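Local coordinates for protein PHOX (Pseudomonas fluorescens, PDB 4A9V) that hydrolyses phosphate monoesters as an alkaline phosphatase, probably through the iron-calcium cofactor held at the centre of its beta-propeller, at residues M289-E293 with R294-I298; N405-R408 with G409-G412; E194-T197 with D198-S202. All blocks are in the same frame, centred on the assembly; numbering follows the deposited sequence. Where two conformers were deposited one is given.

Contact 1 of 3, residues M289-E293 with R294-I298; sequences MGDDE and RGEFI. With FEO (mu-oxo-diiron), chain S.
D291 and E296 face each other across the turn of a beta hairpin, strand 284-290 running into strand 296-303. OD2 of D291 lies 3.5 Å from CB of E296, and the two carboxylates, their planes 32° apart, bring OD2 of D291 within 3.8 Å of OE1 of E296. A water between them gives a proton to each of these oxygens and accepts from N of F297, so one molecule ties both acids to the backbone. Next to this pair, CB of E293 packs on CG of E296 at 3.7 Å, and a second water reaches from OE2 of E293 to OE2 of E296. E296 folds back at chi2 (-69°), which turns its carboxylate toward D291.

The backbone sets the spacing. N of D291 bonds to O of F297 at 3.1 Å, G290 and I298 form a non-hydrogen-bonded antiparallel pair, and a type II turn from E293 to E296 is closed by E296 N to E293 O, also 3.1 Å. At its third position G295 has phi 80°, a value glycine adopts with little strain.

Farther out, basic residues meet the acids: R372 pairs with D291 and E293, K271 with E293, and R215 with E296. D292 sits at the centre of an inverse gamma turn, and its CB points away from 294-298. OD2 binds FE2 of the mu-oxo-diiron group at 2.0 Å, while OD1 is held by R385, which fixes the rotation of the carboxylate. D291, E293 and E296, so close, would be expected to repel one another; the waters and the surrounding arginines and lysine probably keep them ionised and help to steady the loop that carries D292 to the iron.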
ATOM      1  N   MET A 289       1.033 -10.455  -2.752  1.00  5.98           N
ATOM      2  CA  MET A 289       1.218  -9.571  -1.605  1.00  6.10           C
ATOM      3  C   MET A 289       2.697  -9.370  -1.293  1.00  6.63           C
ATOM      4  O   MET A 289       3.415 -10.337  -1.052  1.00  7.81           O
ATOM      5  CB  MET A 289       0.549 -10.175  -0.371  1.00  6.42           C
ATOM      6  CG  MET A 289      -0.960 -10.254  -0.470  1.00  7.25           C
ATOM      7  SD  MET A 289      -1.710 -11.105   0.932  1.00  7.74           S
ATOM      8  CE  MET A 289      -1.229 -12.798   0.581  1.00  8.62           C
ATOM      9  N   GLY A 290       3.095  -8.119  -1.095  1.00  5.85           N
ATOM     10  CA  GLY A 290       4.439  -7.796  -0.635  1.00  6.37           C
ATOM     11  C   GLY A 290       4.468  -7.484   0.852  1.00  5.78           C
ATOM     12  O   GLY A 290       3.498  -6.967   1.409  1.00  6.88           O
ATOM     13  N   ASP A 291       5.602  -7.790   1.485  1.00  6.11           N
ATOM     14  CA  ASP A 291       5.911  -7.438   2.874  1.00  6.42           C
ATOM     15  C   ASP A 291       6.998  -6.366   2.866  1.00  6.90           C
ATOM     16  O   ASP A 291       8.145  -6.658   2.531  1.00  7.09           O
ATOM     17  CB  ASP A 291       6.418  -8.701   3.592  1.00  6.65           C
ATOM     18  CG  ASP A 291       6.662  -8.504   5.063  1.00  6.05           C
ATOM     19  OD1 ASP A 291       6.328  -7.432   5.615  1.00  6.78           O
ATOM     20  OD2 ASP A 291       7.142  -9.473   5.701  1.00  6.79           O
ATOM     21  N   ASP A 292       6.626  -5.112   3.127  1.00  6.76           N
ATOM     22  CA  ASP A 292       7.569  -4.012   2.942  1.00  7.06           C
ATOM     23  C   ASP A 292       8.480  -3.848   4.149  1.00  6.78           C
ATOM     24  O   ASP A 292       8.225  -3.064   5.062  1.00  8.41           O
ATOM     25  CB  ASP A 292       6.861  -2.702   2.616  1.00  7.24           C
ATOM     26  CG  ASP A 292       7.832  -1.555   2.457  1.00  7.28           C
ATOM     27  OD1 ASP A 292       9.054  -1.813   2.430  1.00  9.47           O
ATOM     28  OD2 ASP A 292       7.376  -0.398   2.347  1.00  7.40           O
ATOM     29  N   GLU A 293       9.595  -4.565   4.108  1.00  7.07           N
ATOM     30  CA  GLU A 293      10.698  -4.340   5.018  1.00  7.73           C
ATOM     31  C   GLU A 293      11.949  -4.858   4.324  1.00  7.40           C
ATOM     32  O   GLU A 293      11.868  -5.750   3.477  1.00  8.79           O
ATOM     33  CB  GLU A 293      10.441  -5.061   6.343  1.00  8.75           C
ATOM     34  CG  GLU A 293      11.468  -4.757   7.416  1.00 11.61           C
ATOM     35  CD  GLU A 293      11.061  -5.222   8.803  1.00 11.74           C
ATOM     36  OE1 GLU A 293       9.856  -5.249   9.132  1.00 10.40           O
ATOM     37  OE2 GLU A 293      11.980  -5.521   9.595  1.00 16.33           O
ATOM     38  N   ARG A 294      13.094  -4.251   4.620  1.00  7.97           N
ATOM     39  CA  ARG A 294      14.344  -4.668   3.996  1.00  8.33           C
ATOM     40  C   ARG A 294      14.564  -6.148   4.277  1.00  7.84           C
ATOM     41  O   ARG A 294      14.576  -6.566   5.429  1.00  9.58           O
ATOM     42  CB  ARG A 294      15.525  -3.865   4.537  1.00  8.85           C
ATOM     43  CG  ARG A 294      15.523  -2.407   4.123  1.00 10.70           C
ATOM     44  CD  ARG A 294      16.731  -1.685   4.695  1.00 12.48           C
ATOM     45  NE  ARG A 294      16.440  -1.077   5.984  1.00 33.41           N
ATOM     46  CZ  ARG A 294      15.950   0.148   6.129  0.50 35.42           C
ATOM     47  NH1 ARG A 294      15.743   0.908   5.059  1.00 55.43           N
ATOM     48  NH2 ARG A 294      15.486   0.530   7.308  1.00 33.24           N
ATOM     49  N   GLY A 295      14.773  -6.932   3.227  1.00  7.43           N
ATOM     50  CA  GLY A 295      15.084  -8.338   3.380  1.00  7.99           C
ATOM     51  C   GLY A 295      13.904  -9.257   3.654  1.00  7.83           C
ATOM     52  O   GLY A 295      14.114 -10.426   3.979  1.00  9.03           O
ATOM     53  N   GLU A 296      12.677  -8.766   3.470  1.00  7.34           N
ATOM     54  CA  GLU A 296      11.488  -9.612   3.628  1.00  7.28           C
ATOM     55  C   GLU A 296      10.949 -10.051   2.255  1.00  6.55           C
ATOM     56  O   GLU A 296      11.654  -9.954   1.241  1.00  7.25           O
ATOM     57  CB  GLU A 296      10.432  -8.915   4.491  1.00  6.96           C
ATOM     58  CG  GLU A 296      10.852  -8.744   5.946  1.00  8.11           C
ATOM     59  CD  GLU A 296      10.934 -10.027   6.767  1.00  8.51           C
ATOM     60  OE1 GLU A 296      10.537 -11.122   6.316  1.00  8.52           O
ATOM     61  OE2 GLU A 296      11.340  -9.914   7.941  1.00 12.74           O
ATOM     62  N   PHE A 297       9.783 -10.696   2.244  1.00  6.64           N
ATOM     63  CA  PHE A 297       9.414 -11.589   1.157  1.00  6.24           C
ATOM     64  C   PHE A 297       8.191 -11.131   0.353  1.00  6.45           C
ATOM     65  O   PHE A 297       7.461 -10.202   0.731  1.00  6.75           O
ATOM     66  CB  PHE A 297       9.162 -12.995   1.698  1.00  6.66           C
ATOM     67  CG  PHE A 297      10.263 -13.512   2.590  1.00  6.98           C
ATOM     68  CD1 PHE A 297      11.583 -13.473   2.173  1.00  7.24           C
ATOM     69  CD2 PHE A 297       9.974 -14.083   3.825  1.00  7.57           C
ATOM     70  CE1 PHE A 297      12.585 -14.020   2.951  1.00  8.63           C
ATOM     71  CE2 PHE A 297      10.985 -14.590   4.628  1.00  8.47           C
ATOM     72  CZ  PHE A 297      12.294 -14.542   4.194  1.00  8.58           C
ATOM     73  N   ILE A 298       7.971 -11.830  -0.760  1.00  6.44           N
ATOM     74  CA  ILE A 298       6.775 -11.706  -1.592  1.00  6.27           C
ATOM     75  C   ILE A 298       5.950 -12.987  -1.466  1.00  7.36           C
ATOM     76  O   ILE A 298       6.485 -14.093  -1.537  1.00  7.05           O
ATOM     77  CB  ILE A 298       7.166 -11.468  -3.065  1.00  6.61           C
ATOM     78  CG1 ILE A 298       7.896 -10.128  -3.204  1.00  6.99           C
ATOM     79  CG2 ILE A 298       5.936 -11.515  -3.965  1.00  8.50           C
ATOM     80  CD1 ILE A 298       8.605  -9.941  -4.527  1.00  7.46           C
TER
HETATM   81 FE1  FEO S1594       2.978   2.270   3.459  1.00  7.69          FE
HETATM   82 FE2  FEO S1594       5.543   0.359   2.105  1.00  7.08          FE
HETATM   83  O   FEO S1594       4.472   1.960   2.242  1.00  7.92           O
HETATM   84  O   HOH W   1       8.319 -11.582   4.735  1.00  7.15           O
HETATM   85  O   HOH W   2      12.933  -8.242   9.019  1.00 18.27           O
HETATM   86  O   HOH W   3       2.585   3.931   2.135  1.00  8.23           O
HETATM   87  O   HOH W   4       4.591   3.537   4.431  1.00 13.70           O

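Contact 2 of 3, residues N405-R408 with G409-G412; sequences NAKR and GEDG
E410 lays its side chain back over K407, three residues earlier, on an exposed loop between strands 398-402 and 428-434. Its CB starts 3.3 Å from O of K407. CG stays equally near that oxygen, as chi1 of -65° puts CG beside the backbone N, on the side of the K407 carbonyl. CD then comes to 3.7 Å from CB of K407. At the tip, in the conformer described, one of two for each residue, OE2 touches CG of K407 at 3.6 Å and takes a proton from a water that also donates to O of A406, linking the carboxylate to the turn before it. It is the aliphatic part of the lysine that the glutamate meets.

Two successive beta turns make this shape, a type I turn from N405 to R408 overlapping a type II turn from K407 to E410. The second is closed by E410 N to K407 O, 3.0 Å long with an N-H...O angle of 163°. G409 takes its third position with phi 104°, where a CB would collide with O of R408; glycine is therefore called for. N405 starts the first turn with an Asx turn, OD1 accepting from N of K407 at 2.9 Å with the donor above the amide carbonyl plane; asparagine suits the place because its ND2 can at the same time donate to D384 and Q413. R408, buried where its neighbours are exposed, bends at chi2 and chi3 and carries its guanidinium to D384 and to the carbonyl oxygens of R382 and P414.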
ATOM      1  N   ASN A 405      16.971  -0.722  -0.825  1.00  8.02           N
ATOM      2  CA  ASN A 405      17.467  -1.499   0.305  1.00  7.47           C
ATOM      3  C   ASN A 405      18.913  -1.149   0.578  1.00  8.22           C
ATOM      4  O   ASN A 405      19.837  -1.737   0.014  1.00  8.54           O
ATOM      5  CB  ASN A 405      17.338  -2.997   0.042  1.00  7.95           C
ATOM      6  CG  ASN A 405      17.773  -3.832   1.225  1.00  7.95           C
ATOM      7  OD1 ASN A 405      18.133  -3.299   2.273  1.00  8.62           O
ATOM      8  ND2 ASN A 405      17.640  -5.145   1.101  1.00  8.88           N
ATOM      9  N   ALA A 406      19.096  -0.205   1.483  1.00  9.35           N
ATOM     10  CA  ALA A 406      20.420   0.265   1.843  1.00 11.54           C
ATOM     11  C   ALA A 406      21.280  -0.850   2.451  1.00 10.74           C
ATOM     12  O   ALA A 406      22.504  -0.722   2.506  1.00 13.08           O
ATOM     13  CB  ALA A 406      20.297   1.430   2.813  1.00 16.49           C
ATOM     14  N   LYS A 407      20.640  -1.922   2.921  1.00 10.35           N
ATOM     15  CA  LYS A 407      21.388  -2.993   3.569  0.50 10.24           C
ATOM     16  C   LYS A 407      21.711  -4.161   2.642  1.00  9.60           C
ATOM     17  O   LYS A 407      22.378  -5.105   3.047  1.00 11.75           O
ATOM     18  CB  LYS A 407      20.637  -3.510   4.798  0.50 10.34           C
ATOM     19  CG  LYS A 407      20.455  -2.495   5.916  0.50 11.00           C
ATOM     20  CD  LYS A 407      19.543  -3.061   6.994  0.50 19.23           C
ATOM     21  CE  LYS A 407      19.677  -2.319   8.313  0.50 18.17           C
ATOM     22  NZ  LYS A 407      19.134  -3.119   9.446  0.50 25.85           N
ATOM     23  N   ARG A 408      21.295  -4.088   1.381  1.00  9.54           N
ATOM     24  CA  ARG A 408      21.670  -5.137   0.437  1.00  8.70           C
ATOM     25  C   ARG A 408      23.194  -5.254   0.362  1.00  9.91           C
ATOM     26  O   ARG A 408      23.901  -4.250   0.294  1.00 10.01           O
ATOM     27  CB  ARG A 408      21.078  -4.858  -0.941  1.00  8.33           C
ATOM     28  CG  ARG A 408      21.418  -5.888  -2.016  1.00  8.45           C
ATOM     29  CD  ARG A 408      20.957  -7.302  -1.691  1.00  8.92           C
ATOM     30  NE  ARG A 408      19.518  -7.370  -1.444  1.00  8.23           N
ATOM     31  CZ  ARG A 408      18.850  -8.490  -1.191  1.00  8.69           C
ATOM     32  NH1 ARG A 408      19.491  -9.640  -1.051  1.00  9.63           N
ATOM     33  NH2 ARG A 408      17.536  -8.446  -1.020  1.00  8.57           N
ATOM     34  N   GLY A 409      23.688  -6.484   0.445  1.00  9.95           N
ATOM     35  CA  GLY A 409      25.122  -6.727   0.494  1.00 11.01           C
ATOM     36  C   GLY A 409      25.637  -7.078   1.878  1.00 11.97           C
ATOM     37  O   GLY A 409      26.715  -7.645   2.011  1.00 13.61           O
ATOM     38  N   GLU A 410      24.917  -6.673   2.916  1.00 11.13           N
ATOM     39  CA  GLU A 410      25.295  -7.055   4.266  0.50 11.93           C
ATOM     40  C   GLU A 410      25.110  -8.560   4.434  1.00 12.81           C
ATOM     41  O   GLU A 410      24.388  -9.201   3.668  1.00 13.86           O
ATOM     42  CB  GLU A 410      24.486  -6.263   5.301  0.50 12.45           C
ATOM     43  CG  GLU A 410      24.797  -4.774   5.261  0.50 13.38           C
ATOM     44  CD  GLU A 410      23.997  -3.960   6.261  0.50 15.50           C
ATOM     45  OE1 GLU A 410      23.471  -4.539   7.238  0.50 20.13           O
ATOM     46  OE2 GLU A 410      24.051  -2.718   6.158  0.50 14.67           O
ATOM     47  N   ASP A 411      25.831  -9.132   5.388  1.00 14.84           N
ATOM     48  CA  ASP A 411      25.719 -10.553   5.655  1.00 17.37           C
ATOM     49  C   ASP A 411      24.252 -10.948   5.800  1.00 13.64           C
ATOM     50  O   ASP A 411      23.511 -10.352   6.585  1.00 15.82           O
ATOM     51  CB  ASP A 411      26.490 -10.915   6.924  1.00 24.35           C
ATOM     52  CG  ASP A 411      27.974 -11.089   6.674  1.00 62.20           C
ATOM     53  OD1 ASP A 411      28.437 -10.776   5.556  1.00 56.82           O
ATOM     54  OD2 ASP A 411      28.702 -11.408   7.638  1.00102.11           O
ATOM     55  N   GLY A 412      23.850 -11.964   5.046  1.00 14.20           N
ATOM     56  CA  GLY A 412      22.476 -12.443   5.071  1.00 14.17           C
ATOM     57  C   GLY A 412      21.605 -11.879   3.959  1.00 11.66           C
ATOM     58  O   GLY A 412      20.502 -12.371   3.736  1.00 12.79           O
TER
HETATM   59  O   HOH W   5      24.866  -1.606   3.830  1.00 27.98           O

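Contact 3 of 3, residues E194-T197 with D198-S202; sequences ENFT and DCFGS. With FEO (mu-oxo-diiron), chain S.
A short 3-10 turn, leaving the iron ligand E194 in the loop between strand 189-193 and helix 211-216, brings N195 and D198 together. Their side chains lie alongside, pointing the same way with amide and carboxylate planes only 6° apart, and OD2 of D198 rests 3.5 Å from CB of N195. One water bridges OD1 of both, and another joins OD1 of D198 to OG1 of T197. The same OD1 meets R223 in a salt bridge. With D198 replaced by alanine, R223 would probably lose its carboxylate mate and the two waters their shared acceptor.

Three i to i+3 bonds wind the backbone: D198 N to N195 O at 3.1 Å, C199 N to F196 O and F200 N to T197 O. F200 completes the turn, with chi1 of -69° swinging its ring back so that CD1 comes 3.3 Å from O of F196, which lies in the ring plane at its edge; CE1 reaches CD2 of F196 at 4.4 Å. Bulky aromatics suit this buried side, where F200 also meets the ring of F234. Threonine suits its place because its methyl, CG2, packs over one face of the F196 ring, toward the rim, while its hydroxyl is hydrogen-bonded to NZ of K271.

At the other end E194 extends away from the turn, CG anti to its N (chi1 -177°), and splits its carboxylate between the irons, OE1 to FE1 at 2.0 Å and OE2 to FE2 at 2.1 Å: the bridging carboxylate familiar from oxo-bridged diiron centres.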
ATOM      1  N   GLU A 194       0.244  -2.347   7.355  1.00  6.88           N
ATOM      2  CA  GLU A 194       1.680  -2.402   7.053  1.00  6.77           C
ATOM      3  C   GLU A 194       2.506  -2.178   8.332  1.00  6.39           C
ATOM      4  O   GLU A 194       2.775  -3.132   9.051  1.00  6.89           O
ATOM      5  CB  GLU A 194       2.051  -1.410   5.933  1.00  6.51           C
ATOM      6  CG  GLU A 194       3.516  -1.477   5.518  1.00  6.62           C
ATOM      7  CD  GLU A 194       3.942  -0.312   4.653  1.00  7.24           C
ATOM      8  OE1 GLU A 194       3.370   0.789   4.809  1.00  7.00           O
ATOM      9  OE2 GLU A 194       4.903  -0.485   3.879  1.00  7.75           O
ATOM     10  N   ASN A 195       2.813  -0.932   8.684  1.00  6.87           N
ATOM     11  CA  ASN A 195       3.719  -0.655   9.807  1.00  7.78           C
ATOM     12  C   ASN A 195       2.994  -0.610  11.151  1.00  7.39           C
ATOM     13  O   ASN A 195       3.209   0.280  11.990  1.00  8.05           O
ATOM     14  CB  ASN A 195       4.496   0.627   9.550  1.00  8.30           C
ATOM     15  CG  ASN A 195       5.510   0.457   8.441  1.00 11.27           C
ATOM     16  OD1 ASN A 195       6.330  -0.463   8.483  1.00 14.02           O
ATOM     17  ND2 ASN A 195       5.395   1.262   7.400  1.00 18.13           N
ATOM     18  N   PHE A 196       2.194  -1.639  11.387  1.00  7.74           N
ATOM     19  CA  PHE A 196       1.371  -1.706  12.585  1.00  7.82           C
ATOM     20  C   PHE A 196       2.214  -1.775  13.854  1.00  7.14           C
ATOM     21  O   PHE A 196       1.814  -1.273  14.899  1.00  8.41           O
ATOM     22  CB  PHE A 196       0.401  -2.893  12.519  1.00  8.27           C
ATOM     23  CG  PHE A 196       1.069  -4.238  12.600  1.00  8.04           C
ATOM     24  CD1 PHE A 196       1.593  -4.852  11.476  1.00  8.50           C
ATOM     25  CD2 PHE A 196       1.124  -4.914  13.802  1.00  8.27           C
ATOM     26  CE1 PHE A 196       2.213  -6.085  11.571  1.00  8.57           C
ATOM     27  CE2 PHE A 196       1.747  -6.140  13.903  1.00  8.94           C
ATOM     28  CZ  PHE A 196       2.281  -6.738  12.786  1.00  9.59           C
ATOM     29  N   THR A 197       3.377  -2.408  13.762  1.00  7.47           N
ATOM     30  CA  THR A 197       4.242  -2.600  14.919  1.00  7.83           C
ATOM     31  C   THR A 197       4.745  -1.280  15.483  1.00  7.83           C
ATOM     32  O   THR A 197       5.039  -1.197  16.674  1.00  9.23           O
ATOM     33  CB  THR A 197       5.448  -3.488  14.564  1.00  9.33           C
ATOM     34  OG1 THR A 197       6.106  -2.950  13.414  1.00 10.03           O
ATOM     35  CG2 THR A 197       5.009  -4.905  14.255  1.00 10.16           C
ATOM     36  N   ASP A 198       4.825  -0.249  14.641  1.00  8.09           N
ATOM     37  CA  ASP A 198       5.303   1.073  15.062  1.00  8.66           C
ATOM     38  C   ASP A 198       4.481   1.612  16.227  1.00  8.13           C
ATOM     39  O   ASP A 198       4.956   2.452  16.994  1.00  9.44           O
ATOM     40  CB  ASP A 198       5.195   2.070  13.907  1.00  9.54           C
ATOM     41  CG  ASP A 198       6.179   1.799  12.785  1.00 12.01           C
ATOM     42  OD1 ASP A 198       6.930   0.802  12.846  1.00 13.56           O
ATOM     43  OD2 ASP A 198       6.191   2.604  11.829  1.00 13.73           O
ATOM     44  N   CYS A 199       3.213   1.212  16.277  1.00  7.54           N
ATOM     45  CA  CYS A 199       2.229   1.794  17.184  1.00  8.25           C
ATOM     46  C   CYS A 199       2.285   1.208  18.586  1.00  7.77           C
ATOM     47  O   CYS A 199       1.591   1.688  19.474  1.00  9.06           O
ATOM     48  CB  CYS A 199       0.833   1.592  16.605  1.00  8.92           C
ATOM     49  SG  CYS A 199       0.592   2.397  15.016  1.00  9.92           S
ATOM     50  N   PHE A 200       3.053   0.135  18.761  1.00  7.74           N
ATOM     51  CA  PHE A 200       3.124  -0.559  20.042  1.00  8.27           C
ATOM     52  C   PHE A 200       4.391  -0.177  20.790  1.00  8.59           C
ATOM     53  O   PHE A 200       5.405   0.163  20.192  1.00  9.23           O
ATOM     54  CB  PHE A 200       3.079  -2.069  19.811  1.00  8.37           C
ATOM     55  CG  PHE A 200       1.748  -2.557  19.309  1.00  7.82           C
ATOM     56  CD1 PHE A 200       1.405  -2.434  17.969  1.00  7.82           C
ATOM     57  CD2 PHE A 200       0.803  -3.061  20.190  1.00  8.21           C
ATOM     58  CE1 PHE A 200       0.147  -2.798  17.529  1.00  8.17           C
ATOM     59  CE2 PHE A 200      -0.457  -3.429  19.756  1.00  9.20           C
ATOM     60  CZ  PHE A 200      -0.790  -3.281  18.423  1.00  8.76           C
ATOM     61  N   GLY A 201       4.300  -0.177  22.108  1.00  9.22           N
ATOM     62  CA  GLY A 201       5.469   0.019  22.951  1.00 10.50           C
ATOM     63  C   GLY A 201       5.280  -0.738  24.242  1.00 10.01           C
ATOM     64  O   GLY A 201       4.455  -1.644  24.306  1.00 10.40           O
ATOM     65  N   SER A 202       6.027  -0.371  25.274  1.00 10.26           N
ATOM     66  CA  SER A 202       5.820  -0.964  26.572  1.00  9.61           C
ATOM     67  C   SER A 202       6.112   0.055  27.653  1.00 11.97           C
ATOM     68  O   SER A 202       7.011   0.889  27.509  1.00 12.88           O
ATOM     69  CB  SER A 202       6.720  -2.184  26.764  1.00 12.71           C
ATOM     70  OG  SER A 202       6.533  -2.726  28.059  1.00 12.25           O
TER
HETATM   71 FE1  FEO S1594       2.978   2.270   3.459  1.00  7.69          FE
HETATM   72 FE2  FEO S1594       5.543   0.359   2.105  1.00  7.08          FE
HETATM   73  O   FEO S1594       4.472   1.960   2.242  1.00  7.92           O
HETATM   74  O   HOH W   6       7.475  -1.218  10.939  1.00 15.25           O
HETATM   75  O   HOH W   7       7.164  -0.902  18.392  1.00 11.24           O
HETATM   76  O   HOH W   8       8.028  -1.255  14.360  1.00 17.95           O
HETATM   77  O   HOH W   3       2.585   3.931   2.135  1.00  8.23           O
HETATM   78  O   HOH W   4       4.591   3.537   4.431  1.00 13.70           O

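In the fold
Contacts 1 and 3 meet at the mu-oxo-diiron group: D292 and E194 both bind FE2, their OD2 and OE2 atoms 2.9 Å apart, and the iron they share probably offsets their like charges. Although the centres of these contacts are about 17 Å apart, each sends one carboxylate to the same iron. K271 links them too, bonding T197 in contact 3 and E293 in contact 1. Contact 2 lies farther out, about 14 Å from contact 1 between centres, yet touches it through R294, whose CD is 3.2 Å from OD1 of N405. Contacts 2 and 3 stay about 13 Å apart at their nearest atoms.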